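Local coordinates for protein beta-1,4-exocellulase (Thermobifida fusca, PDB 4B4H) that hydrolyses the beta-1,4-glycosidic bonds of cellulose as a family 6 cellobiohydrolase, of which this chain is the catalytic domain, at residues 187-192 with 255-260; 233-238 with 296-301; 244-249 with 306-311. One frame throughout, in Å; residues are numbered along the deposited sequence.

Interaction 1: residues 187-192 with 255-260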
# COMPACT_ATOMS: atom_id res chain seq x y z
N ALA A 187 6.55 0.82 -1.50
CA ALA A 187 6.68 -0.15 -0.42
C ALA A 187 6.48 0.52 0.95
O ALA A 187 5.56 1.35 1.14
CB ALA A 187 8.05 -0.83 -0.49
N HIS A 188 7.32 0.15 1.90
CA HIS A 188 7.29 0.71 3.27
C HIS A 188 8.65 0.63 3.89
O HIS A 188 9.56 -0.00 3.34
CB HIS A 188 6.19 0.06 4.12
CG HIS A 188 6.44 -1.40 4.42
ND1 HIS A 188 6.81 -1.82 5.64
CD2 HIS A 188 6.33 -2.54 3.63
CE1 HIS A 188 6.95 -3.15 5.63
NE2 HIS A 188 6.66 -3.59 4.39
N HIS A 189 8.82 1.29 5.04
CA HIS A 189 10.17 1.48 5.58
C HIS A 189 10.79 0.19 6.02
O HIS A 189 12.01 0.02 5.92
CB HIS A 189 10.19 2.57 6.66
CG HIS A 189 9.80 2.09 8.04
ND1 HIS A 189 8.53 2.14 8.50
CD2 HIS A 189 10.57 1.58 9.08
CE1 HIS A 189 8.49 1.67 9.77
NE2 HIS A 189 9.74 1.34 10.11
N GLY A 190 9.96 -0.74 6.48
CA GLY A 190 10.41 -2.08 6.83
C GLY A 190 10.75 -2.97 5.65
O GLY A 190 10.93 -4.17 5.83
N TRP A 191 10.82 -2.41 4.45
CA TRP A 191 11.26 -3.14 3.27
C TRP A 191 12.46 -2.48 2.64
O TRP A 191 13.47 -3.13 2.39
CB TRP A 191 10.12 -3.25 2.26
CG TRP A 191 10.35 -4.10 1.03
CD1 TRP A 191 11.56 -4.63 0.54
CD2 TRP A 191 9.35 -4.49 0.04
NE1 TRP A 191 11.35 -5.33 -0.62
CE2 TRP A 191 10.05 -5.28 -0.98
CE3 TRP A 191 7.98 -4.28 -0.08
CZ2 TRP A 191 9.38 -5.82 -2.07
CZ3 TRP A 191 7.32 -4.83 -1.18
CH2 TRP A 191 8.01 -5.58 -2.15
N ILE A 192 12.37 -1.17 2.40
CA ILE A 192 13.42 -0.47 1.65
C ILE A 192 14.04 0.70 2.42
O ILE A 192 14.53 1.67 1.83
CB ILE A 192 12.95 -0.05 0.24
CG1 ILE A 192 11.86 1.02 0.31
CG2 ILE A 192 12.48 -1.27 -0.56
CD1 ILE A 192 11.63 1.76 -0.99
N ASP A 255 16.73 -3.32 13.60
CA ASP A 255 17.73 -4.02 12.77
C ASP A 255 18.54 -3.12 11.81
O ASP A 255 18.80 -3.49 10.66
CB ASP A 255 17.11 -5.23 12.03
CG ASP A 255 18.15 -6.16 11.45
OD1 ASP A 255 19.27 -6.24 12.00
OD2 ASP A 255 17.86 -6.83 10.42
N TRP A 256 18.95 -1.95 12.31
CA TRP A 256 19.76 -0.98 11.56
C TRP A 256 19.10 -0.36 10.37
O TRP A 256 19.75 0.18 9.47
CB TRP A 256 21.14 -1.54 11.23
CG TRP A 256 22.05 -1.42 12.42
CD1 TRP A 256 22.32 -2.38 13.39
CD2 TRP A 256 22.80 -0.23 12.84
NE1 TRP A 256 23.17 -1.88 14.34
CE2 TRP A 256 23.49 -0.60 14.08
CE3 TRP A 256 22.97 1.06 12.33
CZ2 TRP A 256 24.32 0.29 14.75
CZ3 TRP A 256 23.80 1.94 13.02
CH2 TRP A 256 24.46 1.57 14.20
N ASN A 257 17.77 -0.41 10.37
CA ASN A 257 16.98 0.39 9.46
C ASN A 257 17.25 1.85 9.78
O ASN A 257 17.48 2.21 10.93
CB ASN A 257 15.50 0.07 9.66
CG ASN A 257 14.66 0.37 8.43
OD1 ASN A 257 14.72 1.47 7.87
ND2 ASN A 257 13.85 -0.60 8.04
N GLN A 258 17.22 2.69 8.75
CA GLN A 258 17.36 4.14 8.97
C GLN A 258 16.12 4.77 9.60
O GLN A 258 16.18 5.91 10.09
CB GLN A 258 17.67 4.84 7.66
CG GLN A 258 19.01 4.45 7.07
CD GLN A 258 19.26 5.11 5.74
OE1 GLN A 258 20.13 5.97 5.63
NE2 GLN A 258 18.52 4.70 4.71
N TYR A 259 15.01 4.04 9.55
CA TYR A 259 13.71 4.56 9.98
C TYR A 259 13.00 3.55 10.87
O TYR A 259 13.18 2.34 10.71
CB TYR A 259 12.84 4.90 8.75
CG TYR A 259 13.62 5.63 7.68
CD1 TYR A 259 13.87 7.00 7.81
CD2 TYR A 259 14.14 4.97 6.58
CE1 TYR A 259 14.60 7.69 6.86
CE2 TYR A 259 14.87 5.64 5.61
CZ TYR A 259 15.11 7.01 5.76
OH TYR A 259 15.85 7.67 4.80
N VAL A 260 12.19 4.08 11.78
CA VAL A 260 11.26 3.30 12.61
C VAL A 260 9.78 3.56 12.29
O VAL A 260 8.88 3.00 12.93
CB VAL A 260 11.49 3.56 14.13
CG1 VAL A 260 12.93 3.29 14.51
CG2 VAL A 260 11.10 4.99 14.51

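Interaction 2: residues 233-238 with 296-301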
# COMPACT_ATOMS: atom_id res chain seq x y z
N VAL A 233 3.93 7.53 12.64
CA VAL A 233 4.98 7.95 13.57
C VAL A 233 5.02 6.94 14.73
O VAL A 233 3.98 6.46 15.15
CB VAL A 233 4.77 9.38 14.12
CG1 VAL A 233 5.91 9.78 15.05
CG2 VAL A 233 4.63 10.40 12.98
N GLU A 234 6.21 6.58 15.19
CA GLU A 234 6.35 5.87 16.46
C GLU A 234 6.56 6.91 17.56
O GLU A 234 7.62 7.51 17.64
CB GLU A 234 7.53 4.89 16.41
CG GLU A 234 7.24 3.61 15.62
CD GLU A 234 6.48 2.56 16.42
OE1 GLU A 234 6.04 2.83 17.56
OE2 GLU A 234 6.31 1.44 15.88
N PRO A 235 5.53 7.12 18.42
CA PRO A 235 5.59 8.22 19.39
C PRO A 235 6.70 8.07 20.43
O PRO A 235 7.27 9.08 20.86
CB PRO A 235 4.20 8.17 20.06
CG PRO A 235 3.34 7.41 19.12
CD PRO A 235 4.26 6.40 18.50
N TYR A 236 7.03 6.84 20.80
CA TYR A 236 7.92 6.58 21.93
C TYR A 236 9.29 6.06 21.52
O TYR A 236 10.12 5.71 22.37
CB TYR A 236 7.22 5.65 22.94
CG TYR A 236 5.79 6.09 23.23
CD1 TYR A 236 5.51 7.38 23.70
CD2 TYR A 236 4.72 5.22 23.03
CE1 TYR A 236 4.22 7.79 23.94
CE2 TYR A 236 3.41 5.62 23.27
CZ TYR A 236 3.16 6.92 23.73
OH TYR A 236 1.87 7.35 23.99
N LEU A 237 9.53 6.02 20.21
CA LEU A 237 10.77 5.49 19.69
C LEU A 237 11.51 6.54 18.88
O LEU A 237 10.93 7.19 18.00
CB LEU A 237 10.49 4.25 18.84
CG LEU A 237 11.29 2.97 19.10
CD1 LEU A 237 11.35 2.64 20.58
CD2 LEU A 237 10.63 1.83 18.34
N ASP A 238 12.79 6.71 19.19
CA ASP A 238 13.69 7.61 18.47
C ASP A 238 14.77 6.74 17.83
O ASP A 238 15.52 6.06 18.53
CB ASP A 238 14.30 8.63 19.45
CG ASP A 238 15.02 9.77 18.74
OD1 ASP A 238 16.10 9.55 18.15
OD2 ASP A 238 14.51 10.92 18.80
N PRO A 296 -6.05 -1.87 24.15
CA PRO A 296 -5.37 -2.13 25.44
C PRO A 296 -3.86 -2.39 25.33
O PRO A 296 -3.13 -2.10 26.27
CB PRO A 296 -6.07 -3.38 25.96
CG PRO A 296 -7.42 -3.34 25.35
CD PRO A 296 -7.30 -2.63 24.02
N ASN A 297 -3.42 -2.94 24.20
CA ASN A 297 -2.00 -3.27 24.02
C ASN A 297 -1.12 -2.10 23.59
O ASN A 297 0.11 -2.20 23.59
CB ASN A 297 -1.84 -4.44 23.05
CG ASN A 297 -2.18 -5.76 23.67
OD1 ASN A 297 -3.31 -6.23 23.58
ND2 ASN A 297 -1.21 -6.36 24.32
N ARG A 298 -1.73 -0.98 23.22
CA ARG A 298 -0.95 0.17 22.79
C ARG A 298 -0.19 0.78 23.96
O ARG A 298 -0.78 1.05 25.01
CB ARG A 298 -1.84 1.23 22.13
CG ARG A 298 -1.05 2.35 21.48
CD ARG A 298 -1.93 3.56 21.21
NE ARG A 298 -1.18 4.73 20.74
CZ ARG A 298 -0.89 4.99 19.47
NH1 ARG A 298 -1.27 4.15 18.51
NH2 ARG A 298 -0.22 6.08 19.15
N PRO A 299 1.14 0.97 23.79
CA PRO A 299 1.91 1.67 24.83
C PRO A 299 1.34 3.07 25.05
O PRO A 299 0.92 3.72 24.10
CB PRO A 299 3.31 1.76 24.22
CG PRO A 299 3.37 0.64 23.24
CD PRO A 299 1.99 0.52 22.68
N THR A 300 1.31 3.51 26.30
CA THR A 300 0.84 4.85 26.64
C THR A 300 2.01 5.77 27.01
O THR A 300 1.83 6.89 27.51
CB THR A 300 -0.20 4.81 27.78
OG1 THR A 300 0.40 4.29 28.97
CG2 THR A 300 -1.39 3.94 27.40
N GLY A 301 3.21 5.28 26.73
CA GLY A 301 4.46 5.96 27.03
C GLY A 301 5.64 5.01 26.87
O GLY A 301 5.44 3.82 26.67

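Interaction 3: residues 244-249 with 306-311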
# COMPACT_ATOMS: atom_id res chain seq x y z
N ASN A 244 20.03 2.39 27.86
CA ASN A 244 21.34 2.41 28.51
C ASN A 244 22.43 2.70 27.46
O ASN A 244 22.32 3.68 26.73
CB ASN A 244 21.58 1.11 29.27
CG ASN A 244 20.71 1.01 30.52
OD1 ASN A 244 19.51 0.73 30.44
ND2 ASN A 244 21.32 1.23 31.67
N GLY A 245 23.44 1.84 27.34
CA GLY A 245 24.49 2.03 26.33
C GLY A 245 24.20 1.48 24.95
O GLY A 245 25.02 1.59 24.04
N GLN A 246 23.01 0.91 24.76
CA GLN A 246 22.67 0.22 23.51
C GLN A 246 21.75 1.04 22.62
O GLN A 246 20.73 1.56 23.07
CB GLN A 246 22.01 -1.13 23.82
CG GLN A 246 22.90 -2.07 24.60
CD GLN A 246 22.34 -3.47 24.70
OE1 GLN A 246 21.55 -3.76 25.60
NE2 GLN A 246 22.74 -4.34 23.78
N LEU A 247 22.09 1.12 21.34
CA LEU A 247 21.32 1.90 20.38
C LEU A 247 20.03 1.21 19.96
O LEU A 247 20.00 -0.00 19.75
CB LEU A 247 22.16 2.24 19.14
CG LEU A 247 23.24 3.32 19.28
CD1 LEU A 247 24.54 2.76 19.86
CD2 LEU A 247 23.51 3.97 17.94
N ILE A 248 18.97 2.00 19.86
CA ILE A 248 17.71 1.57 19.24
C ILE A 248 17.99 0.84 17.91
O ILE A 248 17.34 -0.16 17.59
CB ILE A 248 16.78 2.78 19.02
CG1 ILE A 248 16.47 3.49 20.35
CG2 ILE A 248 15.52 2.40 18.24
CD1 ILE A 248 15.43 2.84 21.23
N ARG A 249 19.00 1.33 17.18
CA ARG A 249 19.40 0.77 15.89
C ARG A 249 19.76 -0.72 15.94
O ARG A 249 19.56 -1.43 14.95
CB ARG A 249 20.59 1.56 15.33
CG ARG A 249 20.22 2.95 14.83
CD ARG A 249 21.44 3.84 14.70
NE ARG A 249 21.08 5.20 14.32
CZ ARG A 249 20.84 5.58 13.07
NH1 ARG A 249 20.93 4.71 12.08
NH2 ARG A 249 20.52 6.84 12.81
N THR A 306 15.37 -1.99 31.17
CA THR A 306 16.80 -1.81 30.85
C THR A 306 17.29 -2.72 29.72
O THR A 306 18.42 -2.57 29.23
CB THR A 306 17.70 -2.00 32.09
OG1 THR A 306 17.22 -3.09 32.89
CG2 THR A 306 17.71 -0.74 32.92
N ASP A 307 16.46 -3.67 29.31
CA ASP A 307 16.80 -4.53 28.19
C ASP A 307 16.51 -3.77 26.89
O ASP A 307 15.46 -3.12 26.78
CB ASP A 307 16.02 -5.84 28.25
CG ASP A 307 16.37 -6.79 27.11
OD1 ASP A 307 17.54 -7.23 27.01
OD2 ASP A 307 15.46 -7.11 26.32
N LEU A 308 17.43 -3.84 25.94
CA LEU A 308 17.27 -3.21 24.63
C LEU A 308 16.01 -3.67 23.93
O LEU A 308 15.18 -2.85 23.51
CB LEU A 308 18.50 -3.46 23.75
CG LEU A 308 18.48 -2.86 22.33
CD1 LEU A 308 18.36 -1.34 22.37
CD2 LEU A 308 19.70 -3.28 21.54
N ASN A 309 15.85 -4.99 23.80
CA ASN A 309 14.72 -5.53 23.07
C ASN A 309 13.40 -5.45 23.83
O ASN A 309 12.34 -5.35 23.22
CB ASN A 309 15.03 -6.94 22.54
CG ASN A 309 16.05 -6.91 21.42
OD1 ASN A 309 15.83 -6.26 20.39
ND2 ASN A 309 17.17 -7.61 21.61
N THR A 310 13.46 -5.44 25.16
CA THR A 310 12.25 -5.27 25.96
C THR A 310 11.78 -3.81 25.98
O THR A 310 10.58 -3.54 25.99
CB THR A 310 12.42 -5.85 27.39
OG1 THR A 310 13.03 -7.15 27.32
CG2 THR A 310 11.06 -6.00 28.09
N TYR A 311 12.72 -2.87 25.93
CA TYR A 311 12.40 -1.44 25.77
C TYR A 311 11.68 -1.20 24.45
O TYR A 311 10.62 -0.55 24.40
CB TYR A 311 13.66 -0.57 25.81
CG TYR A 311 13.40 0.89 25.46
CD1 TYR A 311 13.33 1.31 24.13
CD2 TYR A 311 13.21 1.84 26.46
CE1 TYR A 311 13.07 2.64 23.81
CE2 TYR A 311 12.96 3.17 26.15
CZ TYR A 311 12.90 3.57 24.82
OH TYR A 311 12.65 4.88 24.50
O HOH W 1 19.72 -5.22 26.72

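Interaction 1: residues 187-192 with 255-260
Asn257 ND2 donates to the backbone oxygen His189 O at 2.9 Å, with an N-H...O angle of 171°, and so ties the loop 255-260 to the short helix 189-192, which follows the parallel strand 180-185 of the family 6 catalytic fold. The acceptor lies close to the amide plane of Asn257, whereas ND2 stands above the carbonyl plane of His189, 43° out of it. Beside this bond the imidazole of His189 presses on the backbone of the same loop: CD2 is 3.2 Å from Tyr259 O, and NE2 is 3.1 Å from Val260 C. The nearby Val260 O has a poor angle to NE2, so the fit there is one of packing. With His189 CG set between the backbone N and the carbonyl carbon (chi1 83°), the ring starts out toward the loop, and CD2 reaches 4.0 Å from Tyr259 CB.

Asn257 is also held within its own segment by an Asx turn, in which Tyr259 N donates to Asn257 OD1 at 3.1 Å; the two ends of the amide therefore serve different segments. Further out, helix 262-276 anchors both sides, since Glu262 OE2 accepts from His189 N and Asp268 OD2 bonds Tyr259 OH. On the helix side, His188 and Trp191 are predicted to bind substrate. His188 occupies the N-cap position, and its O accepts from Trp191 N at 2.9 Å and from Ile192 N at 3.2 Å.

Interaction 2: residues 233-238 with 296-301
Tyr236 carries the contact by laying one face of its ring over the backbone of Gly301. This is a CH-pi interaction: Gly301 CA lies 3.6 Å from the ring centroid and only 11° off the ring normal, hence squarely over the face. The opposite face is taken by Tyr236's own neighbour, with Pro235 CB 3.8 Å above the ring plane and over its centre. The phenol is thus clamped between a proline of its own loop and a glycine of the other. Pro235 and Tyr236 are the two central residues of a type I beta turn from Glu234 to Leu237.

Two polar atoms make close contacts that are not hydrogen bonds: Pro299 O comes to Tyr236 CE2 at the ring edge, near its plane, 3.2 Å away, and the hydroxyl Tyr236 OH lies 3.4 Å from Thr300 C.

The apolar contact is between Tyr236 CD2 and Pro299 CB, 3.9 Å apart. An alanine in place of Tyr236 would probably leave Gly301 CA without the ring it faces, open a gap between Pro235 and Gly301, and take from Pro299 CB its apolar partner.

The remaining pair involves a charged group. Arg298 reaches out with an extended chain from CG to NE, and its NH2 lies 3.8 Å from Pro235 CG, the two side chains crossing at about a right angle. The same guanidinium makes a cation-pi interaction with Tyr417, which helps to place it. These loops follow the neighbouring parallel strands 221-224 and 283-287. Since none of the direct contacts between them is a hydrogen bond, their fit here at the surface rests on shape and on van der Waals and CH-pi attraction.

Interaction 3: residues 244-249 with 306-311
Leu308 pushes its branched end against the backbone of residues 246-247, with CD1 3.4 Å from Leu247 O and CD2 beside CB of Gln246. With CG anti to the backbone N (chi1 180°), that end is carried out toward the strand. Gln246, extended beyond CG, runs obliquely across the leucine, and its OE1 comes to 3.6 Å from Leu308 CB. That oxygen also reaches the helix through a water, which donates to Gln246 OE1 at 2.6 Å and to Asp307 OD1 at 3.0 Å, and accepts from Leu308 N at 2.8 Å. One water therefore joins the glutamine amide, the aspartate carboxylate and a backbone N-H of the first helical turn.

The elements brought together are a beta hairpin, strands 242-243 and 246-247, and the N-terminal end of helix 308-315. Asp307 is the N-cap of that helix: its OD2 accepts from Thr310 N at 2.9 Å and from Thr310 OG1, the two donors coming from opposite faces of the carboxylate plane. Its two oxygens thus divide the work, OD2 capping the helix and OD1 holding the water.

One turn further along the helix, Tyr311 CE1 meets Ile248 CD1 at 3.5 Å, the side chains crossing; Val243 of the partner strand touches both residues and Leu308. At the outer end of the hairpin, Asn244 OD1 lies against the methyl CG2 of Thr306.

How the interactions relate
From the N terminus the first segments come in the order 187-192, 233-238, 244-249, and their partners follow in the same order: 255-260, 296-301, 306-311. Interaction 1 therefore closes a loop containing the opening segments of interactions 2 and 3, interaction 2 closes next, and interaction 3 last; every pair crosses and none nests. Together they join helix 189-192, the loop leading into helix 262-276, the hairpin 242-247, helix 308-315 and the loops after strands 221-224 and 283-287. They also touch directly: Val260 O packs 3.2 Å from Glu234 CG (1 and 2), Trp256 N is 2.8 Å from Arg249 O, a probable hydrogen bond (1 and 3), and Leu237 CD1 packs 3.7 Å from Tyr311 CE1 (2 and 3).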